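Local coordinates for putative branched-chain amino acid ABC transporter, periplasmic branched-chain amino acid-binding protein (Pseudomonas protegens Pf-5, PDB 4RU0) that probably binds a small solute, perhaps a branched-chain amino acid, in the periplasm and delivers it to an ABC transporter, at residues T156-A161 and D426-A431; T139-G144 and N150-L155; S387-E392 and L420-I425; S190-E195 and D267-S272. All coordinates share one frame; numbering follows the deposited sequence.

Contact 1. Residues T156-A161 and D426-A431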
loop_
_atom_site.group_PDB
_atom_site.type_symbol
_atom_site.label_atom_id
_atom_site.label_comp_id
_atom_site.label_asym_id
_atom_site.label_seq_id
_atom_site.Cartn_x
_atom_site.Cartn_y
_atom_site.Cartn_z
ATOM N N THR A 156 4.327 4.450 -3.726
ATOM C CA THR A 156 4.875 5.325 -2.712
ATOM C C THR A 156 4.044 6.588 -2.621
ATOM O O THR A 156 3.366 6.953 -3.549
ATOM C CB THR A 156 6.322 5.714 -2.987
ATOM O OG1 THR A 156 6.394 6.503 -4.169
ATOM C CG2 THR A 156 7.177 4.488 -3.144
ATOM N N PHE A 157 4.119 7.255 -1.490
ATOM C CA PHE A 157 3.413 8.515 -1.304
ATOM C C PHE A 157 3.829 9.577 -2.322
ATOM O O PHE A 157 3.038 10.463 -2.656
ATOM C CB PHE A 157 3.629 9.026 0.118
ATOM C CG PHE A 157 3.049 8.128 1.171
ATOM C CD1 PHE A 157 1.738 7.678 1.073
ATOM C CD2 PHE A 157 3.821 7.708 2.248
ATOM C CE1 PHE A 157 1.199 6.839 2.042
ATOM C CE2 PHE A 157 3.291 6.865 3.219
ATOM C CZ PHE A 157 1.976 6.432 3.116
ATOM N N TYR A 158 5.053 9.487 -2.834
ATOM C CA TYR A 158 5.476 10.413 -3.885
ATOM C C TYR A 158 4.662 10.168 -5.149
ATOM O O TYR A 158 4.105 11.101 -5.725
ATOM C CB TYR A 158 6.971 10.282 -4.184
ATOM C CG TYR A 158 7.857 11.074 -3.249
ATOM C CD1 TYR A 158 7.460 11.349 -1.948
ATOM C CD2 TYR A 158 9.095 11.549 -3.668
ATOM C CE1 TYR A 158 8.273 12.069 -1.087
ATOM C CE2 TYR A 158 9.915 12.273 -2.815
ATOM C CZ TYR A 158 9.496 12.532 -1.525
ATOM O OH TYR A 158 10.296 13.250 -0.662
ATOM N N SER A 159 4.589 8.910 -5.578
ATOM C CA SER A 159 3.779 8.556 -6.739
ATOM C C SER A 159 2.304 8.862 -6.510
ATOM O O SER A 159 1.604 9.262 -7.431
ATOM C CB SER A 159 3.945 7.075 -7.084
ATOM O OG SER A 159 5.273 6.785 -7.464
ATOM N N GLU A 160 1.839 8.660 -5.280
ATOM C CA GLU A 160 0.440 8.899 -4.951
ATOM C C GLU A 160 0.081 10.355 -5.213
ATOM O O GLU A 160 -0.982 10.650 -5.760
ATOM C CB GLU A 160 0.136 8.544 -3.499
ATOM C CG GLU A 160 -1.356 8.542 -3.193
ATOM C CD GLU A 160 -1.650 8.481 -1.706
ATOM O OE1 GLU A 160 -0.796 8.925 -0.904
ATOM O OE2 GLU A 160 -2.740 7.995 -1.338
ATOM N N ALA A 161 0.981 11.257 -4.833
ATOM C CA ALA A 161 0.797 12.677 -5.091
ATOM C C ALA A 161 0.599 12.911 -6.579
ATOM O O ALA A 161 -0.338 13.600 -6.983
ATOM C CB ALA A 161 1.985 13.476 -4.577
ATOM N N ASP A 426 16.029 10.310 -6.310
ATOM C CA ASP A 426 17.480 10.178 -6.424
ATOM C C ASP A 426 18.193 11.018 -5.368
ATOM O O ASP A 426 19.122 10.547 -4.711
ATOM C CB ASP A 426 17.962 10.583 -7.819
ATOM C CG ASP A 426 17.616 9.553 -8.885
ATOM O OD1 ASP A 426 17.398 8.374 -8.535
ATOM O OD2 ASP A 426 17.570 9.924 -10.077
ATOM N N GLU A 427 17.738 12.256 -5.198
ATOM C CA GLU A 427 18.317 13.158 -4.208
ATOM C C GLU A 427 18.200 12.609 -2.789
ATOM O O GLU A 427 19.177 12.570 -2.041
ATOM C CB GLU A 427 17.643 14.527 -4.274
ATOM C CG GLU A 427 18.101 15.472 -3.170
ATOM C CD GLU A 427 16.975 16.333 -2.629
ATOM O OE1 GLU A 427 16.368 17.096 -3.415
ATOM O OE2 GLU A 427 16.700 16.248 -1.412
ATOM N N LYS A 428 16.994 12.190 -2.428
ATOM C CA LYS A 428 16.710 11.715 -1.082
ATOM C C LYS A 428 17.512 10.449 -0.756
ATOM O O LYS A 428 18.076 10.325 0.329
ATOM C CB LYS A 428 15.208 11.466 -0.932
ATOM C CG LYS A 428 14.728 11.306 0.502
ATOM C CD LYS A 428 13.210 11.487 0.575
ATOM C CE LYS A 428 12.697 11.428 2.008
ATOM N NZ LYS A 428 11.262 11.837 2.072
ATOM N N ALA A 429 17.572 9.520 -1.707
ATOM C CA ALA A 429 18.311 8.276 -1.520
ATOM C C ALA A 429 19.815 8.512 -1.431
ATOM O O ALA A 429 20.529 7.753 -0.773
ATOM C CB ALA A 429 18.005 7.306 -2.647
ATOM N N ALA A 430 20.297 9.556 -2.100
ATOM C CA ALA A 430 21.726 9.848 -2.118
ATOM C C ALA A 430 22.146 10.490 -0.808
ATOM O O ALA A 430 23.211 10.182 -0.271
ATOM C CB ALA A 430 22.079 10.748 -3.293
ATOM N N ALA A 431 21.304 11.386 -0.301
ATOM C CA ALA A 431 21.529 11.993 1.007
ATOM C C ALA A 431 21.628 10.905 2.076
ATOM O O ALA A 431 22.507 10.946 2.936
ATOM C CB ALA A 431 20.418 12.974 1.340
#
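K428 reaches from the C-terminal helix 418-435 to the phenol of Y158, in the first turn of helix 157-172, joining two helices of a periplasmic binding protein fold. The lysine NZ donates to Y158 OH at 3.2 Å, and K428 CD lies 3.6 Å from the same OH, so the ammonium and the CD methylene, two carbons back, both rest at the phenol oxygen. The two side chains cross at a slant, and NZ stands obliquely to the ring. K428 is able to span the gap because its CG is anti to the backbone N (chi1 -165°) and the rest of the chain runs out extended. With an alanine here, Y158 OH would probably lose this donor and the far end of its ring would be left less well covered. A longer, weak ion pair connects the ammonium to E195. The Y158 ring itself is wedged among L424 and I425 of helix 418-435 and P199 of helix 197-207, which makes it a buried link between three helices. Further out, the start of helix 157-172 is fixed by E392, whose OE2 bonds both T156 N and S159 OG. At the N-cap, T156 OG1 receives a nearly straight but weak bond from S159 N, 3.3 Å long with an N-H...O angle of 174°.

Contact 2. Residues T139-G144 and N150-L155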
loop_
_atom_site.group_PDB
_atom_site.type_symbol
_atom_site.label_atom_id
_atom_site.label_comp_id
_atom_site.label_asym_id
_atom_site.label_seq_id
_atom_site.Cartn_x
_atom_site.Cartn_y
_atom_site.Cartn_z
ATOM N N THR A 139 10.032 6.184 1.095
ATOM C CA THR A 139 9.876 6.470 -0.325
ATOM C C THR A 139 11.227 6.411 -1.047
ATOM O O THR A 139 11.305 5.972 -2.191
ATOM C CB THR A 139 9.204 7.853 -0.581
ATOM O OG1 THR A 139 10.003 8.896 -0.017
ATOM C CG2 THR A 139 7.813 7.896 0.040
ATOM N N GLU A 140 12.294 6.820 -0.371
ATOM C CA GLU A 140 13.614 6.795 -0.990
ATOM C C GLU A 140 14.100 5.364 -1.232
ATOM O O GLU A 140 15.066 5.151 -1.957
ATOM C CB GLU A 140 14.633 7.570 -0.143
ATOM C CG GLU A 140 14.910 6.994 1.233
ATOM C CD GLU A 140 13.901 7.446 2.268
ATOM O OE1 GLU A 140 12.933 8.138 1.882
ATOM O OE2 GLU A 140 14.079 7.112 3.464
ATOM N N ALA A 141 13.420 4.381 -0.650
ATOM C CA ALA A 141 13.776 2.988 -0.893
ATOM C C ALA A 141 13.302 2.545 -2.278
ATOM O O ALA A 141 13.479 1.386 -2.664
ATOM C CB ALA A 141 13.206 2.087 0.186
ATOM N N THR A 142 12.699 3.466 -3.022
ATOM C CA THR A 142 12.426 3.234 -4.433
ATOM C C THR A 142 13.746 2.965 -5.156
ATOM O O THR A 142 13.822 2.109 -6.042
ATOM C CB THR A 142 11.709 4.431 -5.087
ATOM O OG1 THR A 142 10.495 4.718 -4.381
ATOM C CG2 THR A 142 11.375 4.129 -6.538
ATOM N N ASP A 143 14.784 3.700 -4.761
ATOM C CA ASP A 143 16.120 3.523 -5.318
ATOM C C ASP A 143 16.803 2.324 -4.668
ATOM O O ASP A 143 17.458 2.451 -3.633
ATOM C CB ASP A 143 16.959 4.791 -5.118
ATOM C CG ASP A 143 18.265 4.778 -5.912
ATOM O OD1 ASP A 143 18.689 3.701 -6.389
ATOM O OD2 ASP A 143 18.879 5.860 -6.056
ATOM N N GLY A 144 16.661 1.158 -5.286
ATOM C CA GLY A 144 17.242 -0.055 -4.745
ATOM C C GLY A 144 18.756 -0.127 -4.810
ATOM O O GLY A 144 19.343 -1.096 -4.330
ATOM N N ASN A 150 15.025 -3.285 0.811
ATOM C CA ASN A 150 13.823 -2.564 1.216
ATOM C C ASN A 150 12.951 -2.254 -0.004
ATOM O O ASN A 150 13.403 -1.594 -0.940
ATOM C CB ASN A 150 14.198 -1.277 1.953
ATOM C CG ASN A 150 13.055 -0.721 2.779
ATOM O OD1 ASN A 150 11.907 -0.682 2.333
ATOM N ND2 ASN A 150 13.365 -0.291 3.998
ATOM N N PHE A 151 11.707 -2.732 0.008
ATOM C CA PHE A 151 10.824 -2.616 -1.154
ATOM C C PHE A 151 9.475 -1.956 -0.845
ATOM O O PHE A 151 8.525 -2.635 -0.449
ATOM C CB PHE A 151 10.566 -4.002 -1.765
ATOM C CG PHE A 151 11.774 -4.628 -2.408
ATOM C CD1 PHE A 151 11.945 -4.579 -3.785
ATOM C CD2 PHE A 151 12.733 -5.277 -1.639
ATOM C CE1 PHE A 151 13.052 -5.163 -4.386
ATOM C CE2 PHE A 151 13.843 -5.859 -2.234
ATOM C CZ PHE A 151 14.002 -5.805 -3.608
ATOM N N PRO A 152 9.359 -0.660 -1.073
ATOM C CA PRO A 152 8.068 0.000 -0.907
ATOM C C PRO A 152 7.236 -0.192 -2.174
ATOM O O PRO A 152 7.103 0.688 -2.991
ATOM C CB PRO A 152 8.461 1.450 -0.743
ATOM C CG PRO A 152 9.652 1.586 -1.582
ATOM C CD PRO A 152 10.375 0.278 -1.553
ATOM N N VAL A 153 6.706 -1.391 -2.320
ATOM C CA VAL A 153 6.088 -1.850 -3.551
ATOM C C VAL A 153 4.755 -1.236 -3.955
ATOM O O VAL A 153 3.891 -0.983 -3.133
ATOM C CB VAL A 153 5.945 -3.379 -3.582
ATOM C CG1 VAL A 153 5.915 -3.857 -5.014
ATOM C CG2 VAL A 153 7.103 -4.031 -2.874
HETATM N N MSE A 154 4.622 -1.061 -5.261
HETATM C CA MSE A 154 3.418 -0.608 -5.922
HETATM C C MSE A 154 3.115 0.862 -5.846
HETATM O O MSE A 154 2.920 1.485 -6.894
HETATM C CB MSE A 154 2.258 -1.383 -5.340
HETATM C CG MSE A 154 1.355 -1.855 -6.454
HETATM SE SE MSE A 154 0.138 -3.153 -5.678
HETATM C CE MSE A 154 1.135 -4.713 -6.303
ATOM N N LEU A 155 3.005 1.421 -4.658
ATOM C CA LEU A 155 2.755 2.831 -4.557
ATOM C C LEU A 155 3.476 3.500 -3.419
ATOM O O LEU A 155 3.219 3.209 -2.286
ATOM C CB LEU A 155 1.249 3.070 -4.441
ATOM C CG LEU A 155 0.789 4.500 -4.670
ATOM C CD1 LEU A 155 1.079 4.930 -6.085
ATOM C CD2 LEU A 155 -0.672 4.645 -4.358
#
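T139 O is gripped twice by T142, the residue whose backbone N lies against the ring of P152. T142 OG1 donates to T139 O at 2.7 Å in the carbonyl plane, and T142 N at 3.0 Å, which closes the 3-10 turn of residues 139-142. This turn packs on an inverse gamma turn centred on P152, just past strand 150-151 of the periplasmic binding protein fold; the turn's own bond, V153 N to F151 O, is weak. Between the two turns no hydrogen bond forms. A141 fills the join instead, its CB set against P152 CD at 3.8 Å and against the amide of N150, where OD1 is nearest. That amide lies beside the methyl because N150 CG is anti to the backbone N (chi1 -161°), while its ND2 is held by S121 OG. The carbonyls A141 O and N150 O, both acceptors, come within 3.4 Å of each other. H391 bridges the two segments: its ND1 bonds N150 O, and its backbone pairs with T142. The proline ring carbons complete the fit, with P152 CD 3.5 Å from A141 O and P152 CG 3.9 Å from T142 N.

Contact 3. Residues S387-E392 and L420-I425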
loop_
_atom_site.group_PDB
_atom_site.type_symbol
_atom_site.label_atom_id
_atom_site.label_comp_id
_atom_site.label_asym_id
_atom_site.label_seq_id
_atom_site.Cartn_x
_atom_site.Cartn_y
_atom_site.Cartn_z
ATOM N N SER A 387 12.847 -3.157 -10.890
ATOM C CA SER A 387 14.239 -3.279 -11.284
ATOM C C SER A 387 15.095 -2.967 -10.068
ATOM O O SER A 387 14.569 -2.579 -9.023
ATOM C CB SER A 387 14.578 -2.335 -12.438
ATOM O OG SER A 387 14.673 -0.990 -11.987
ATOM N N CYS A 388 16.406 -3.134 -10.203
ATOM C CA CYS A 388 17.327 -2.757 -9.140
ATOM C C CYS A 388 17.217 -1.258 -8.862
ATOM O O CYS A 388 17.378 -0.805 -7.734
ATOM C CB CYS A 388 18.760 -3.128 -9.516
ATOM S SG CYS A 388 20.028 -2.279 -8.541
ATOM N N ARG A 389 16.919 -0.503 -9.911
ATOM C CA ARG A 389 16.796 0.944 -9.835
ATOM C C ARG A 389 15.428 1.371 -9.286
ATOM O O ARG A 389 15.265 2.492 -8.798
ATOM C CB ARG A 389 17.020 1.541 -11.228
ATOM C CG ARG A 389 17.360 3.013 -11.262
ATOM C CD ARG A 389 17.228 3.543 -12.682
ATOM N NE ARG A 389 15.843 3.488 -13.142
ATOM C CZ ARG A 389 15.024 4.534 -13.162
ATOM N NH1 ARG A 389 13.774 4.399 -13.588
ATOM N NH2 ARG A 389 15.461 5.719 -12.758
ATOM N N ASP A 390 14.449 0.471 -9.362
ATOM C CA ASP A 390 13.066 0.812 -9.025
ATOM C C ASP A 390 12.368 -0.260 -8.198
ATOM O O ASP A 390 11.824 -1.221 -8.737
ATOM C CB ASP A 390 12.266 1.072 -10.306
ATOM C CG ASP A 390 10.792 1.325 -10.036
ATOM O OD1 ASP A 390 10.452 1.802 -8.932
ATOM O OD2 ASP A 390 9.967 1.046 -10.933
ATOM N N HIS A 391 12.354 -0.069 -6.885
ATOM C CA HIS A 391 11.726 -1.024 -5.981
ATOM C C HIS A 391 10.237 -0.732 -5.758
ATOM O O HIS A 391 9.590 -1.362 -4.918
ATOM C CB HIS A 391 12.472 -1.043 -4.644
ATOM C CG HIS A 391 13.756 -1.817 -4.684
ATOM N ND1 HIS A 391 14.472 -2.124 -3.548
ATOM C CD2 HIS A 391 14.444 -2.350 -5.720
ATOM C CE1 HIS A 391 15.551 -2.818 -3.883
ATOM N NE2 HIS A 391 15.554 -2.963 -5.199
ATOM N N GLU A 392 9.695 0.216 -6.517
ATOM C CA GLU A 392 8.267 0.505 -6.463
ATOM C C GLU A 392 7.547 -0.283 -7.545
ATOM O O GLU A 392 6.672 -1.097 -7.258
ATOM C CB GLU A 392 7.990 2.003 -6.628
ATOM C CG GLU A 392 6.521 2.356 -6.452
ATOM C CD GLU A 392 6.211 3.818 -6.745
ATOM O OE1 GLU A 392 7.057 4.510 -7.351
ATOM O OE2 GLU A 392 5.109 4.274 -6.368
ATOM N N LEU A 420 8.991 12.321 -13.729
ATOM C CA LEU A 420 9.018 13.694 -13.252
ATOM C C LEU A 420 9.501 13.796 -11.803
ATOM O O LEU A 420 10.223 14.725 -11.443
ATOM C CB LEU A 420 7.627 14.312 -13.389
ATOM C CG LEU A 420 7.431 15.739 -12.889
ATOM C CD1 LEU A 420 8.405 16.675 -13.583
ATOM C CD2 LEU A 420 5.995 16.172 -13.135
ATOM N N LEU A 421 9.103 12.830 -10.977
ATOM C CA LEU A 421 9.439 12.836 -9.551
ATOM C C LEU A 421 10.806 12.238 -9.233
ATOM O O LEU A 421 11.345 12.461 -8.147
ATOM C CB LEU A 421 8.385 12.069 -8.759
ATOM C CG LEU A 421 6.947 12.550 -8.835
ATOM C CD1 LEU A 421 6.036 11.504 -8.209
ATOM C CD2 LEU A 421 6.807 13.886 -8.130
ATOM N N ARG A 422 11.355 11.475 -10.172
ATOM C CA ARG A 422 12.589 10.719 -9.945
ATOM C C ARG A 422 13.773 11.538 -9.389
ATOM O O ARG A 422 14.532 11.022 -8.571
ATOM C CB ARG A 422 13.013 10.020 -11.239
ATOM C CG ARG A 422 14.194 9.070 -11.074
ATOM C CD ARG A 422 13.820 7.824 -10.275
ATOM N NE ARG A 422 15.001 7.167 -9.725
ATOM C CZ ARG A 422 15.036 5.922 -9.259
ATOM N NH1 ARG A 422 13.947 5.161 -9.276
ATOM N NH2 ARG A 422 16.174 5.430 -8.780
ATOM N N PRO A 423 13.949 12.801 -9.827
ATOM C CA PRO A 423 15.060 13.543 -9.214
ATOM C C PRO A 423 14.921 13.739 -7.701
ATOM O O PRO A 423 15.932 13.759 -7.001
ATOM C CB PRO A 423 15.018 14.889 -9.944
ATOM C CG PRO A 423 14.465 14.553 -11.283
ATOM C CD PRO A 423 13.421 13.504 -11.013
ATOM N N LEU A 424 13.695 13.880 -7.208
ATOM C CA LEU A 424 13.468 13.987 -5.770
ATOM C C LEU A 424 13.871 12.704 -5.067
ATOM O O LEU A 424 14.460 12.725 -3.986
ATOM C CB LEU A 424 12.001 14.296 -5.468
ATOM C CG LEU A 424 11.517 15.681 -5.878
ATOM C CD1 LEU A 424 10.075 15.880 -5.433
ATOM C CD2 LEU A 424 12.422 16.737 -5.277
ATOM N N ILE A 425 13.536 11.581 -5.687
ATOM C CA ILE A 425 13.888 10.285 -5.138
ATOM C C ILE A 425 15.402 10.079 -5.157
ATOM O O ILE A 425 15.991 9.723 -4.132
ATOM C CB ILE A 425 13.189 9.155 -5.901
ATOM C CG1 ILE A 425 11.704 9.129 -5.526
ATOM C CG2 ILE A 425 13.872 7.811 -5.630
ATOM C CD1 ILE A 425 10.969 7.923 -6.032
#
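Loop 387-392 faces the kinked helix 420-425, with R389 meeting R422; the nearest CA atoms, of D390 and R422, are 10.0 Å apart. Within the loop S387 N bonds D390 O, and an Asx turn has D390 OD1 accepting from E392 N. At the kink, P423 N has no hydrogen to give, and L424 N makes only a weak bond, to L421 O. R422 crosses the gap with a bend at chi2 (70°) and grips R389 O end-on, NH1 at 3.0 Å and NH2 at 3.1 Å, with the oxygen 15° out of the guanidinium plane. R389 NH2 sits 3.4 Å above one face of the R422 guanidinium, toward its rim, the two planes 32° apart, while I425 CG2 covers the opposite face. This close pairing of like charges is probably eased by D426, salt-bridged to R422 NE. A leucine in place of R422 would probably leave R389 O without these two donors and D426 without its salt-bridge mate. The loop thus joins helix 418-435 on its way from strand 384-385 to strand 396-402; D390 adds a salt bridge to R418 of that helix, and the C388-C443 disulfide ties the loop to the C-terminal tail.

Contact 4. Residues S190-E195 and D267-S272; sequences SAYGRE and DIWASS. With P3G (3,6,9,12,15-pentaoxaheptadecane), chain C.
The start of helix 191-194 faces the loop after strand 264-266, Y192 and W269 having the nearest CA atoms, 9.8 Å apart. Y192 spans that gap with CG anti to its backbone N (chi1 154°), carrying the phenol over to D267 and W269. Its OH lies 3.4 Å from both CB and CG of D267, but the polar end is satisfied elsewhere, by T242 O. The carboxylate stands at the ring edge, D267 OD1 near the ring plane, and the two planes are 76° apart. The two carboxylate oxygens of D267 have separate partners: OD2 makes a salt bridge with R241, and OD1 uses its anti lone pair to take W269 N in a nearly straight bond of 2.9 Å, forming an Asx turn. Here the two segments line the pocket of the periplasmic binding protein fold, occupied by the polyether P3G. Y192 CE1 packs 4.0 Å from W269 CD1, so the two aromatics adjoin obliquely. Each offers the ligand a ring face: P3G C10 rides 3.5 Å above the indole plane of W269, and P3G O6 lies 3.8 Å above the phenol plane of Y192, both toward the rim. The indole is fixed in its rotation by W269 NE1 bonding G135 O. At another part of the Y192 ring edge, S190 OG caps the helix through a weak bond from G193 N.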
loop_
_atom_site.group_PDB
_atom_site.type_symbol
_atom_site.label_atom_id
_atom_site.label_comp_id
_atom_site.label_asym_id
_atom_site.label_seq_id
_atom_site.Cartn_x
_atom_site.Cartn_y
_atom_site.Cartn_z
ATOM N N SER A 190 2.682 14.315 10.766
ATOM C CA SER A 190 3.552 13.174 11.036
ATOM C C SER A 190 4.391 12.926 9.789
ATOM O O SER A 190 4.177 13.580 8.769
ATOM C CB SER A 190 2.740 11.932 11.401
ATOM O OG SER A 190 1.875 11.561 10.337
ATOM N N ALA A 191 5.345 12.001 9.866
ATOM C CA ALA A 191 6.167 11.671 8.707
ATOM C C ALA A 191 5.268 11.232 7.562
ATOM O O ALA A 191 5.489 11.605 6.409
ATOM C CB ALA A 191 7.174 10.581 9.041
ATOM N N TYR A 192 4.249 10.449 7.898
ATOM C CA TYR A 192 3.241 10.022 6.931
ATOM C C TYR A 192 2.568 11.202 6.234
ATOM O O TYR A 192 2.361 11.165 5.026
ATOM C CB TYR A 192 2.187 9.148 7.617
ATOM C CG TYR A 192 0.833 9.164 6.949
ATOM C CD1 TYR A 192 0.594 8.427 5.795
ATOM C CD2 TYR A 192 -0.212 9.902 7.483
ATOM C CE1 TYR A 192 -0.651 8.435 5.189
ATOM C CE2 TYR A 192 -1.455 9.916 6.890
ATOM C CZ TYR A 192 -1.670 9.183 5.742
ATOM O OH TYR A 192 -2.910 9.205 5.155
ATOM N N GLY A 193 2.225 12.238 6.993
ATOM C CA GLY A 193 1.500 13.367 6.434
ATOM C C GLY A 193 2.393 14.348 5.692
ATOM O O GLY A 193 1.964 15.002 4.741
ATOM N N ARG A 194 3.644 14.443 6.128
ATOM C CA ARG A 194 4.596 15.374 5.539
ATOM C C ARG A 194 5.264 14.833 4.268
ATOM O O ARG A 194 5.927 15.590 3.554
ATOM C CB ARG A 194 5.668 15.747 6.570
ATOM C CG ARG A 194 5.156 16.525 7.781
ATOM C CD ARG A 194 6.290 16.748 8.779
ATOM N NE ARG A 194 5.820 17.302 10.046
ATOM C CZ ARG A 194 6.592 17.960 10.909
ATOM N NH1 ARG A 194 7.879 18.160 10.642
ATOM N NH2 ARG A 194 6.075 18.429 12.038
ATOM N N GLU A 195 5.086 13.542 3.982
ATOM C CA GLU A 195 5.781 12.901 2.862
ATOM C C GLU A 195 5.453 13.540 1.525
ATOM O O GLU A 195 6.301 13.582 0.642
ATOM C CB GLU A 195 5.456 11.398 2.782
ATOM C CG GLU A 195 6.448 10.488 3.492
ATOM C CD GLU A 195 7.898 10.755 3.101
ATOM O OE1 GLU A 195 8.312 10.368 1.987
ATOM O OE2 GLU A 195 8.628 11.350 3.920
ATOM N N ASP A 267 -6.313 9.873 0.938
ATOM C CA ASP A 267 -5.140 9.015 0.831
ATOM C C ASP A 267 -5.563 7.548 0.791
ATOM O O ASP A 267 -6.677 7.206 1.198
ATOM C CB ASP A 267 -4.215 9.267 2.021
ATOM C CG ASP A 267 -2.838 8.698 1.821
ATOM O OD1 ASP A 267 -2.634 7.504 2.127
ATOM O OD2 ASP A 267 -1.953 9.457 1.372
ATOM N N ILE A 268 -4.684 6.671 0.324
ATOM C CA ILE A 268 -5.017 5.248 0.307
ATOM C C ILE A 268 -5.193 4.724 1.731
ATOM O O ILE A 268 -5.902 3.751 1.958
ATOM C CB ILE A 268 -3.956 4.412 -0.431
ATOM C CG1 ILE A 268 -2.606 4.478 0.286
ATOM C CG2 ILE A 268 -3.827 4.878 -1.881
ATOM C CD1 ILE A 268 -1.618 3.451 -0.205
ATOM N N TRP A 269 -4.579 5.397 2.697
ATOM C CA TRP A 269 -4.736 5.025 4.099
ATOM C C TRP A 269 -5.887 5.785 4.749
ATOM O O TRP A 269 -5.971 5.892 5.970
ATOM C CB TRP A 269 -3.424 5.254 4.852
ATOM C CG TRP A 269 -2.339 4.432 4.254
ATOM C CD1 TRP A 269 -1.309 4.872 3.489
ATOM C CD2 TRP A 269 -2.211 3.009 4.326
ATOM N NE1 TRP A 269 -0.529 3.815 3.094
ATOM C CE2 TRP A 269 -1.064 2.659 3.596
ATOM C CE3 TRP A 269 -2.950 1.999 4.950
ATOM C CZ2 TRP A 269 -0.636 1.338 3.464
ATOM C CZ3 TRP A 269 -2.526 0.688 4.819
ATOM C CH2 TRP A 269 -1.380 0.370 4.083
ATOM N N ALA A 270 -6.774 6.307 3.912
ATOM C CA ALA A 270 -8.019 6.907 4.374
ATOM C C ALA A 270 -9.144 6.457 3.455
ATOM O O ALA A 270 -10.091 7.193 3.214
ATOM C CB ALA A 270 -7.913 8.432 4.403
ATOM N N SER A 271 -9.024 5.237 2.946
ATOM C CA SER A 271 -9.900 4.755 1.887
ATOM C C SER A 271 -10.781 3.584 2.304
ATOM O O SER A 271 -11.389 2.936 1.455
ATOM C CB SER A 271 -9.067 4.343 0.672
ATOM O OG SER A 271 -8.173 3.298 1.013
ATOM N N SER A 272 -10.855 3.313 3.603
ATOM C CA SER A 272 -11.656 2.197 4.088
ATOM C C SER A 272 -13.062 2.607 4.514
ATOM O O SER A 272 -13.323 3.772 4.787
ATOM C CB SER A 272 -10.967 1.513 5.264
ATOM O OG SER A 272 -11.920 0.767 5.998
HETATM O O3 P3G C . -2.021 -2.695 7.825
HETATM C C7 P3G C . -0.883 -2.149 7.182
HETATM C C8 P3G C . -0.141 -1.258 8.160
HETATM O O4 P3G C . 0.590 -0.287 7.424
HETATM C C9 P3G C . 0.577 0.975 8.065
HETATM C C10 P3G C . 0.330 2.028 7.009
HETATM O O5 P3G C . 0.969 3.232 7.394
HETATM C C11 P3G C . 0.090 4.335 7.312
HETATM C C12 P3G C . 0.714 5.520 8.024
HETATM O O6 P3G C . -0.214 6.056 8.948
HETATM C C13 P3G C . 0.399 6.929 9.868
HETATM C C14 P3G C . 0.613 6.194 11.167
HETATM O O7 P3G C . 1.534 6.917 11.968
#

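Overall arrangement
Contacts 1, 2 and 3 form one cluster, their centres 7 to 8 Å apart, whereas contact 4 is centred 15 Å from contact 1 and 20 Å from contact 3, at the ligand. Contacts 1 and 3 share helix 418-435. Contact 2 is tied to contact 3 through M154 N and E392 O, 2.9 Å apart. The cluster reaches the pocket through segment 156-161, where E160 OE2 bonds I268 N and F157 meets Y192 edge-to-face, and through T139 OG1, bonded to E195 OE1. The side chains of P152 and Y158 lie about 11 and 13 Å from P3G, which contact 4 touches directly.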